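Local coordinates for protein unknown (Klebsiella pneumoniae, PDB 2A2L) that is of unknown function but belongs to the HbpS-like family, whose namesake is a haem-degrading protein, and forms an assembly of eight chains, at residues 7-12 with 40-45; 32-37 with 50-55; 62-67 with 98-103. All coordinates share one frame; numbering follows the deposited sequence.

Contact 1: 7-12 with 40-45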
loop_
_atom_site.group_PDB
_atom_site.type_symbol
_atom_site.label_atom_id
_atom_site.label_comp_id
_atom_site.label_asym_id
_atom_site.label_seq_id
_atom_site.Cartn_x
_atom_site.Cartn_y
_atom_site.Cartn_z
ATOM N N GLN A 7 19.466 27.175 -7.199
ATOM C CA GLN A 7 18.660 28.043 -8.050
ATOM C C GLN A 7 17.542 28.732 -7.275
ATOM O O GLN A 7 17.094 28.234 -6.238
ATOM C CB GLN A 7 18.052 27.251 -9.206
ATOM C CG GLN A 7 18.523 27.708 -10.575
ATOM C CD GLN A 7 18.158 26.724 -11.682
ATOM O OE1 GLN A 7 17.372 27.050 -12.571
ATOM N NE2 GLN A 7 18.733 25.517 -11.635
ATOM N N GLN A 8 17.079 29.864 -7.803
ATOM C CA GLN A 8 15.996 30.628 -7.185
ATOM C C GLN A 8 14.671 30.329 -7.870
ATOM O O GLN A 8 14.571 30.412 -9.093
ATOM C CB GLN A 8 16.272 32.122 -7.291
ATOM C CG GLN A 8 17.077 32.672 -6.150
ATOM C CD GLN A 8 18.141 33.660 -6.610
ATOM O OE1 GLN A 8 18.121 34.132 -7.752
ATOM N NE2 GLN A 8 19.075 33.984 -5.715
ATOM N N VAL A 9 13.665 29.968 -7.079
ATOM C CA VAL A 9 12.328 29.649 -7.598
ATOM C C VAL A 9 11.227 30.254 -6.741
ATOM O O VAL A 9 11.381 30.442 -5.526
ATOM C CB VAL A 9 12.062 28.130 -7.726
ATOM C CG1 VAL A 9 12.770 27.571 -8.932
ATOM C CG2 VAL A 9 12.456 27.384 -6.453
ATOM N N GLN A 10 10.119 30.547 -7.403
ATOM C CA GLN A 10 8.925 31.054 -6.769
ATOM C C GLN A 10 7.916 29.945 -6.433
ATOM O O GLN A 10 7.643 29.072 -7.246
ATOM C CB GLN A 10 8.292 32.097 -7.673
ATOM C CG GLN A 10 7.636 33.219 -6.913
ATOM C CD GLN A 10 8.560 34.385 -6.638
ATOM O OE1 GLN A 10 8.248 35.254 -5.812
ATOM N NE2 GLN A 10 9.705 34.415 -7.327
ATOM N N THR A 11 7.396 29.998 -5.210
ATOM C CA THR A 11 6.335 29.123 -4.750
ATOM C C THR A 11 5.060 29.945 -4.457
ATOM O O THR A 11 5.136 31.083 -3.997
ATOM C CB THR A 11 6.808 28.264 -3.524
ATOM O OG1 THR A 11 5.887 27.182 -3.275
ATOM C CG2 THR A 11 6.987 29.105 -2.256
ATOM N N ILE A 12 3.894 29.387 -4.752
ATOM C CA ILE A 12 2.636 30.010 -4.324
ATOM C C ILE A 12 2.464 29.871 -2.795
ATOM O O ILE A 12 3.083 29.003 -2.160
ATOM C CB ILE A 12 1.386 29.494 -5.150
ATOM C CG1 ILE A 12 0.161 30.405 -4.955
ATOM C CG2 ILE A 12 1.059 28.035 -4.849
ATOM C CD1 ILE A 12 -0.942 30.283 -6.028
ATOM N N VAL A 40 -1.552 23.055 -4.382
ATOM C CA VAL A 40 -0.246 22.592 -3.924
ATOM C C VAL A 40 0.778 23.694 -4.149
ATOM O O VAL A 40 0.653 24.491 -5.090
ATOM C CB VAL A 40 0.180 21.282 -4.636
ATOM C CG1 VAL A 40 -0.752 20.119 -4.207
ATOM C CG2 VAL A 40 0.169 21.448 -6.174
ATOM N N ASP A 41 1.783 23.756 -3.280
ATOM C CA ASP A 41 2.910 24.654 -3.537
ATOM C C ASP A 41 3.862 24.138 -4.641
ATOM O O ASP A 41 3.593 23.101 -5.275
ATOM C CB ASP A 41 3.634 25.019 -2.239
ATOM C CG ASP A 41 4.481 23.885 -1.672
ATOM O OD1 ASP A 41 4.867 22.963 -2.422
ATOM O OD2 ASP A 41 4.815 23.957 -0.464
ATOM N N ARG A 42 4.961 24.865 -4.849
ATOM C CA ARG A 42 5.900 24.657 -5.976
ATOM C C ARG A 42 6.585 23.269 -6.039
ATOM O O ARG A 42 6.982 22.788 -7.117
ATOM C CB ARG A 42 6.954 25.764 -5.917
ATOM C CG ARG A 42 8.065 25.718 -6.939
ATOM C CD ARG A 42 9.309 25.020 -6.409
ATOM N NE ARG A 42 10.003 24.342 -7.495
ATOM C CZ ARG A 42 10.025 24.789 -8.742
ATOM N NH1 ARG A 42 9.413 25.916 -9.059
ATOM N NH2 ARG A 42 10.666 24.107 -9.682
ATOM N N GLY A 43 6.740 22.646 -4.877
ATOM C CA GLY A 43 7.229 21.267 -4.817
ATOM C C GLY A 43 6.147 20.205 -4.938
ATOM O O GLY A 43 6.430 19.023 -4.850
ATOM N N GLY A 44 4.909 20.618 -5.144
ATOM C CA GLY A 44 3.816 19.669 -5.211
ATOM C C GLY A 44 3.170 19.419 -3.873
ATOM O O GLY A 44 2.331 18.519 -3.736
ATOM N N ASN A 45 3.532 20.226 -2.880
ATOM C CA ASN A 45 3.111 19.974 -1.514
ATOM C C ASN A 45 1.836 20.684 -1.105
ATOM O O ASN A 45 1.677 21.873 -1.349
ATOM C CB ASN A 45 4.251 20.281 -0.545
ATOM C CG ASN A 45 5.427 19.360 -0.759
ATOM O OD1 ASN A 45 5.277 18.129 -0.756
ATOM N ND2 ASN A 45 6.600 19.939 -0.973
HETATM O O HOH W 1 7.019 25.814 -0.801
#
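A strand-to-turn contact joins the N-terminal strand 6-12 to the type I beta turn, Asp41 to Gly44, that links the hairpin strands 36-41 and 46-51. One direct hydrogen bond carries the polar part: Arg42 N donates to Thr11 OG1 at 3.0 Å, nearly straight at 166°. Thr11 holds its hydroxyl anti to the backbone N (chi1 -166°), which brings OG1 up to the turn, where it also meets Arg42 CB at 3.2 Å. Further along, the arginine chain bends at chi2 and chi3 and crosses Val9 at about a right angle, so that Val9 CG1 lies over one face of the guanidinium, 3.7 Å from NH1 and offset toward the rim. Ile12 CG2 reaches Val40 O at 3.6 Å. Asp41 OD1 forms an Asx turn by accepting from Gly43 N and also takes the backbone N-H of Asn45, both donors standing above the carboxylate plane, while OD2 pairs with Arg51 of a third subunit. Residues 7-11 pair antiparallel with a strand of a second subunit. With two backbone N-H groups and an arginine around it, the Asp41 carboxylate is probably kept ionised; one oxygen holds the turn and the other the neighbouring subunit, tying turn to assembly.

Contact 2: 32-37 with 50-55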
loop_
_atom_site.group_PDB
_atom_site.type_symbol
_atom_site.label_atom_id
_atom_site.label_comp_id
_atom_site.label_asym_id
_atom_site.label_seq_id
_atom_site.Cartn_x
_atom_site.Cartn_y
_atom_site.Cartn_z
ATOM N N ASN A 32 -24.311 26.275 -9.439
ATOM C CA ASN A 32 -25.111 25.306 -8.691
ATOM C C ASN A 32 -24.420 23.978 -8.520
ATOM O O ASN A 32 -25.014 22.931 -8.781
ATOM C CB ASN A 32 -26.474 25.083 -9.339
ATOM C CG ASN A 32 -27.507 26.090 -8.882
ATOM O OD1 ASN A 32 -28.286 26.591 -9.694
ATOM N ND2 ASN A 32 -27.536 26.382 -7.578
ATOM N N VAL A 33 -23.161 24.027 -8.088
ATOM C CA VAL A 33 -22.371 22.820 -7.923
ATOM C C VAL A 33 -21.520 22.874 -6.638
ATOM O O VAL A 33 -21.071 23.931 -6.228
ATOM C CB VAL A 33 -21.567 22.466 -9.246
ATOM C CG1 VAL A 33 -20.333 23.349 -9.437
ATOM C CG2 VAL A 33 -21.176 20.977 -9.285
ATOM N N ALA A 34 -21.313 21.726 -6.005
ATOM C CA ALA A 34 -20.445 21.617 -4.837
ATOM C C ALA A 34 -19.156 20.872 -5.171
ATOM O O ALA A 34 -19.183 19.710 -5.580
ATOM C CB ALA A 34 -21.164 20.918 -3.726
ATOM N N VAL A 35 -18.023 21.543 -4.984
ATOM C CA VAL A 35 -16.736 20.952 -5.337
ATOM C C VAL A 35 -15.732 20.873 -4.192
ATOM O O VAL A 35 -15.822 21.629 -3.233
ATOM C CB VAL A 35 -16.105 21.641 -6.559
ATOM C CG1 VAL A 35 -17.041 21.565 -7.767
ATOM C CG2 VAL A 35 -15.717 23.058 -6.243
ATOM N N VAL A 36 -14.758 19.964 -4.312
ATOM C CA VAL A 36 -13.459 20.123 -3.632
ATOM C C VAL A 36 -12.455 21.016 -4.398
ATOM O O VAL A 36 -12.333 20.909 -5.610
ATOM C CB VAL A 36 -12.858 18.765 -3.284
ATOM C CG1 VAL A 36 -11.734 18.884 -2.226
ATOM C CG2 VAL A 36 -13.964 17.849 -2.785
ATOM N N PHE A 37 -11.742 21.889 -3.675
ATOM C CA PHE A 37 -10.659 22.705 -4.244
ATOM C C PHE A 37 -9.365 22.390 -3.531
ATOM O O PHE A 37 -9.324 22.300 -2.294
ATOM C CB PHE A 37 -10.944 24.202 -4.083
ATOM C CG PHE A 37 -9.885 25.117 -4.694
ATOM C CD1 PHE A 37 -9.589 25.057 -6.072
ATOM C CD2 PHE A 37 -9.219 26.066 -3.901
ATOM C CE1 PHE A 37 -8.623 25.905 -6.659
ATOM C CE2 PHE A 37 -8.248 26.943 -4.463
ATOM C CZ PHE A 37 -7.952 26.867 -5.850
ATOM N N GLN A 50 -10.047 22.033 0.366
ATOM C CA GLN A 50 -11.314 22.540 0.876
ATOM C C GLN A 50 -12.542 21.924 0.211
ATOM O O GLN A 50 -12.740 22.069 -1.000
ATOM C CB GLN A 50 -11.365 24.048 0.690
ATOM C CG GLN A 50 -12.646 24.657 1.149
ATOM C CD GLN A 50 -12.605 26.148 1.133
ATOM O OE1 GLN A 50 -11.984 26.757 2.003
ATOM N NE2 GLN A 50 -13.260 26.759 0.141
ATOM N N ARG A 51 -13.362 21.251 1.016
ATOM C CA ARG A 51 -14.507 20.501 0.510
ATOM C C ARG A 51 -15.858 21.128 0.891
ATOM O O ARG A 51 -16.208 21.233 2.067
ATOM C CB ARG A 51 -14.452 19.019 0.906
ATOM C CG ARG A 51 -15.665 18.237 0.392
ATOM C CD ARG A 51 -15.585 16.731 0.620
ATOM N NE ARG A 51 -16.038 16.337 1.962
ATOM C CZ ARG A 51 -17.312 16.241 2.344
ATOM N NH1 ARG A 51 -18.303 16.512 1.498
ATOM N NH2 ARG A 51 -17.602 15.865 3.583
ATOM N N MET A 52 -16.595 21.560 -0.123
ATOM C CA MET A 52 -17.983 21.924 0.062
ATOM C C MET A 52 -18.822 20.763 0.610
ATOM O O MET A 52 -18.596 19.585 0.283
ATOM C CB MET A 52 -18.576 22.470 -1.238
ATOM C CG MET A 52 -18.095 23.881 -1.564
ATOM S SD MET A 52 -18.388 24.378 -3.244
ATOM C CE MET A 52 -16.897 25.169 -3.642
ATOM N N ASP A 53 -19.792 21.106 1.451
ATOM C CA ASP A 53 -20.415 20.134 2.327
ATOM C C ASP A 53 -21.284 19.138 1.559
ATOM O O ASP A 53 -21.557 18.048 2.060
ATOM C CB ASP A 53 -21.247 20.868 3.369
ATOM C CG ASP A 53 -20.404 21.797 4.241
ATOM O OD1 ASP A 53 -19.638 21.274 5.076
ATOM O OD2 ASP A 53 -20.514 23.036 4.088
ATOM N N GLU A 54 -21.708 19.536 0.358
ATOM C CA GLU A 54 -22.519 18.728 -0.555
ATOM C C GLU A 54 -21.667 18.016 -1.625
ATOM O O GLU A 54 -22.216 17.278 -2.447
ATOM C CB GLU A 54 -23.503 19.638 -1.321
ATOM C CG GLU A 54 -24.652 20.285 -0.511
ATOM C CD GLU A 54 -25.379 19.299 0.374
ATOM O OE1 GLU A 54 -26.077 18.415 -0.173
ATOM O OE2 GLU A 54 -25.250 19.409 1.615
ATOM N N ALA A 55 -20.349 18.256 -1.636
ATOM C CA ALA A 55 -19.455 17.612 -2.607
ATOM C C ALA A 55 -19.177 16.122 -2.314
ATOM O O ALA A 55 -19.330 15.656 -1.171
ATOM C CB ALA A 55 -18.158 18.393 -2.733
HETATM O O HOH W 2 -13.990 24.164 -2.574
#
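At the open end of the antiparallel beta hairpin of strands 36-41 and 46-51, the second strand runs into a type I turn, Met52 to Ala55. Phe37 and Gln50 make the hydrogen-bonded pair: Phe37 N gives to Gln50 O at 2.9 Å in the carbonyl plane, and Gln50 N returns to Phe37 O nearly along the C=O axis. Val36 and Arg51 follow as the non-hydrogen-bonded pair; Val36 CG2 rests on Arg51 CG at 3.6 Å, and the arginine's far end turns off to Asp41 of a third subunit. Beyond the strands, Met52 N still donates to Val35 O at 3.2 Å, but from above the carbonyl plane, and a water bridges that oxygen and Gln50 O by donating to both. The turn then folds back over Ala34, whose CB lies 3.6 Å from Glu54 CB and 4.0 Å from Ala55 CB. On the sheet face opposite Val36 and Arg51, Phe37, CG anti to the backbone N, packs on Val24 of helix 14-30 and Ala137 of helix 127-143. Met52 lies beside Val35, its CE 3.6 Å from Val35 CG2, and its SD accepts a weak but straight hydrogen bond (166°) from Val35 N at 3.3 Å.

Contact 3: 62-67 with 98-103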
loop_
_atom_site.group_PDB
_atom_site.type_symbol
_atom_site.label_atom_id
_atom_site.label_comp_id
_atom_site.label_asym_id
_atom_site.label_seq_id
_atom_site.Cartn_x
_atom_site.Cartn_y
_atom_site.Cartn_z
ATOM N N ILE A 62 -8.965 12.934 -5.576
ATOM C CA ILE A 62 -9.009 13.425 -6.956
ATOM C C ILE A 62 -8.557 14.878 -7.065
ATOM O O ILE A 62 -7.666 15.188 -7.844
ATOM C CB ILE A 62 -10.421 13.321 -7.592
ATOM C CG1 ILE A 62 -10.882 11.873 -7.650
ATOM C CG2 ILE A 62 -10.402 13.928 -9.001
ATOM C CD1 ILE A 62 -12.383 11.733 -7.845
ATOM N N SER A 63 -9.176 15.759 -6.288
ATOM C CA SER A 63 -8.880 17.193 -6.380
ATOM C C SER A 63 -7.436 17.524 -6.042
ATOM O O SER A 63 -6.778 18.267 -6.784
ATOM C CB SER A 63 -9.832 18.010 -5.508
ATOM O OG SER A 63 -9.215 19.224 -5.110
ATOM N N LEU A 64 -6.940 16.971 -4.932
ATOM C CA LEU A 64 -5.495 17.033 -4.598
ATOM C C LEU A 64 -4.605 16.521 -5.724
ATOM O O LEU A 64 -3.686 17.195 -6.170
ATOM C CB LEU A 64 -5.185 16.291 -3.289
ATOM C CG LEU A 64 -3.755 16.400 -2.742
ATOM C CD1 LEU A 64 -3.416 17.846 -2.404
ATOM C CD2 LEU A 64 -3.487 15.461 -1.540
ATOM N N ASN A 65 -4.880 15.336 -6.224
ATOM C CA ASN A 65 -3.981 14.782 -7.237
ATOM C C ASN A 65 -4.006 15.462 -8.584
ATOM O O ASN A 65 -3.019 15.422 -9.304
ATOM C CB ASN A 65 -4.176 13.291 -7.374
ATOM C CG ASN A 65 -3.885 12.586 -6.103
ATOM O OD1 ASN A 65 -2.918 12.922 -5.389
ATOM N ND2 ASN A 65 -4.717 11.617 -5.779
ATOM N N LYS A 66 -5.131 16.083 -8.913
ATOM C CA LYS A 66 -5.193 16.962 -10.071
ATOM C C LYS A 66 -4.232 18.106 -9.890
ATOM O O LYS A 66 -3.579 18.482 -10.835
ATOM C CB LYS A 66 -6.609 17.496 -10.310
ATOM C CG LYS A 66 -7.573 16.461 -10.867
ATOM C CD LYS A 66 -8.999 16.990 -10.888
ATOM C CE LYS A 66 -9.902 16.205 -11.835
ATOM N NZ LYS A 66 -11.282 16.778 -11.783
ATOM N N ALA A 67 -4.124 18.644 -8.675
ATOM C CA ALA A 67 -3.204 19.761 -8.445
ATOM C C ALA A 67 -1.771 19.245 -8.568
ATOM O O ALA A 67 -0.945 19.813 -9.292
ATOM C CB ALA A 67 -3.443 20.424 -7.072
ATOM N N GLN A 98 1.784 5.753 -7.988
ATOM C CA GLN A 98 0.721 5.318 -7.092
ATOM C C GLN A 98 -0.670 5.749 -7.592
ATOM O O GLN A 98 -1.595 5.959 -6.795
ATOM C CB GLN A 98 0.987 5.804 -5.652
ATOM C CG GLN A 98 2.049 4.998 -4.881
ATOM C CD GLN A 98 3.406 4.980 -5.572
ATOM O OE1 GLN A 98 3.976 6.033 -5.884
ATOM N NE2 GLN A 98 3.921 3.779 -5.836
ATOM N N GLN A 99 -0.798 5.863 -8.915
ATOM C CA GLN A 99 -2.004 6.367 -9.566
ATOM C C GLN A 99 -2.386 7.806 -9.166
ATOM O O GLN A 99 -3.561 8.142 -9.100
ATOM C CB GLN A 99 -3.165 5.382 -9.414
ATOM C CG GLN A 99 -2.868 3.947 -9.941
ATOM C CD GLN A 99 -1.989 3.052 -9.006
ATOM O OE1 GLN A 99 -2.176 2.989 -7.774
ATOM N NE2 GLN A 99 -1.029 2.361 -9.610
ATOM N N ARG A 100 -1.395 8.671 -8.928
ATOM C CA ARG A 100 -1.666 10.065 -8.554
ATOM C C ARG A 100 -1.886 10.917 -9.778
ATOM O O ARG A 100 -2.388 12.043 -9.660
ATOM C CB ARG A 100 -0.513 10.675 -7.742
ATOM C CG ARG A 100 -0.402 10.175 -6.314
ATOM C CD ARG A 100 0.484 11.093 -5.478
ATOM N NE ARG A 100 -0.263 12.256 -5.017
ATOM C CZ ARG A 100 0.280 13.297 -4.395
ATOM N NH1 ARG A 100 1.587 13.305 -4.155
ATOM N NH2 ARG A 100 -0.486 14.319 -4.010
ATOM N N ILE A 101 -1.477 10.413 -10.946
ATOM C CA ILE A 101 -1.615 11.199 -12.176
ATOM C C ILE A 101 -3.058 11.208 -12.675
ATOM O O ILE A 101 -3.587 10.175 -13.074
ATOM C CB ILE A 101 -0.613 10.824 -13.300
ATOM C CG1 ILE A 101 0.812 11.193 -12.878
ATOM C CG2 ILE A 101 -0.945 11.595 -14.579
ATOM C CD1 ILE A 101 1.887 10.621 -13.773
ATOM N N ILE A 102 -3.696 12.373 -12.619
ATOM C CA ILE A 102 -5.069 12.485 -13.096
ATOM C C ILE A 102 -5.106 12.880 -14.550
ATOM O O ILE A 102 -4.255 13.640 -15.004
ATOM C CB ILE A 102 -5.937 13.410 -12.232
ATOM C CG1 ILE A 102 -5.786 13.061 -10.745
ATOM C CG2 ILE A 102 -7.405 13.265 -12.617
ATOM C CD1 ILE A 102 -6.281 11.673 -10.419
ATOM N N ILE A 103 -6.062 12.324 -15.293
ATOM C CA ILE A 103 -5.994 12.337 -16.755
ATOM C C ILE A 103 -7.276 12.888 -17.357
ATOM O O ILE A 103 -7.529 12.737 -18.548
ATOM C CB ILE A 103 -5.693 10.919 -17.351
ATOM C CG1 ILE A 103 -6.690 9.880 -16.825
ATOM C CG2 ILE A 103 -4.252 10.526 -17.073
ATOM C CD1 ILE A 103 -6.743 8.613 -17.615
#
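Helix 59-72 is met here by an irregular loop, 98-103, that leads toward strand 107-111, a helix-to-loop contact in an HbpS-like fold. Its polar part is a side-on grip of one oxygen by an arginine. Arg100 bends at chi3 (81°) and presents NE and NH2 together to Asn65 OD1, which lies close to the guanidinium plane; the amide is turned 77° from that plane. NH2 comes in nearly along the C=O axis, but its N-H points less directly, at 135°. The charged group also makes a cation-pi interaction with Trp68, one helical turn from Leu64. Ser69 OG bonds both Asn65 O and Ile102 N, a second link between helix and loop. The buried NZ of Lys66 is satisfied by the carbonyls of Val122 and Gly105 and a salt bridge to Asp130. The apolar part belongs to Ile102, which points at the helix and fits between Asn65 and Lys66. Its CG1 reaches Lys66 N at 3.6 Å and Asn65 CB at 3.7 Å, and its CG2 touches CG of the extended Lys66 at 3.6 Å. The shortest bond across the contact runs from Arg100 NE to Asn65 OD1, 2.8 Å long, with NE above the carbonyl plane.

How the contacts relate
Contacts 1 and 2 lie at the two ends of the hairpin 36-41/46-51, on opposite sides of the chain's centre, their own centres about 26 Å apart; their segments alternate along the sequence. Contact 3 follows both in the chain, its centre about 18 Å from that of contact 1 and about 17 Å from that of contact 2. Its helix 59-72 packs on the sheet that holds the hairpin and so joins it to each: Val40 packs on Leu64 and Ala67, while Ser63 OG sits against Val36 and Phe37. Contacts 1 and 2 both touch the third subunit, and contacts 2 and 3 the fourth, so each contact borders at least one other subunit of the eight-chain assembly.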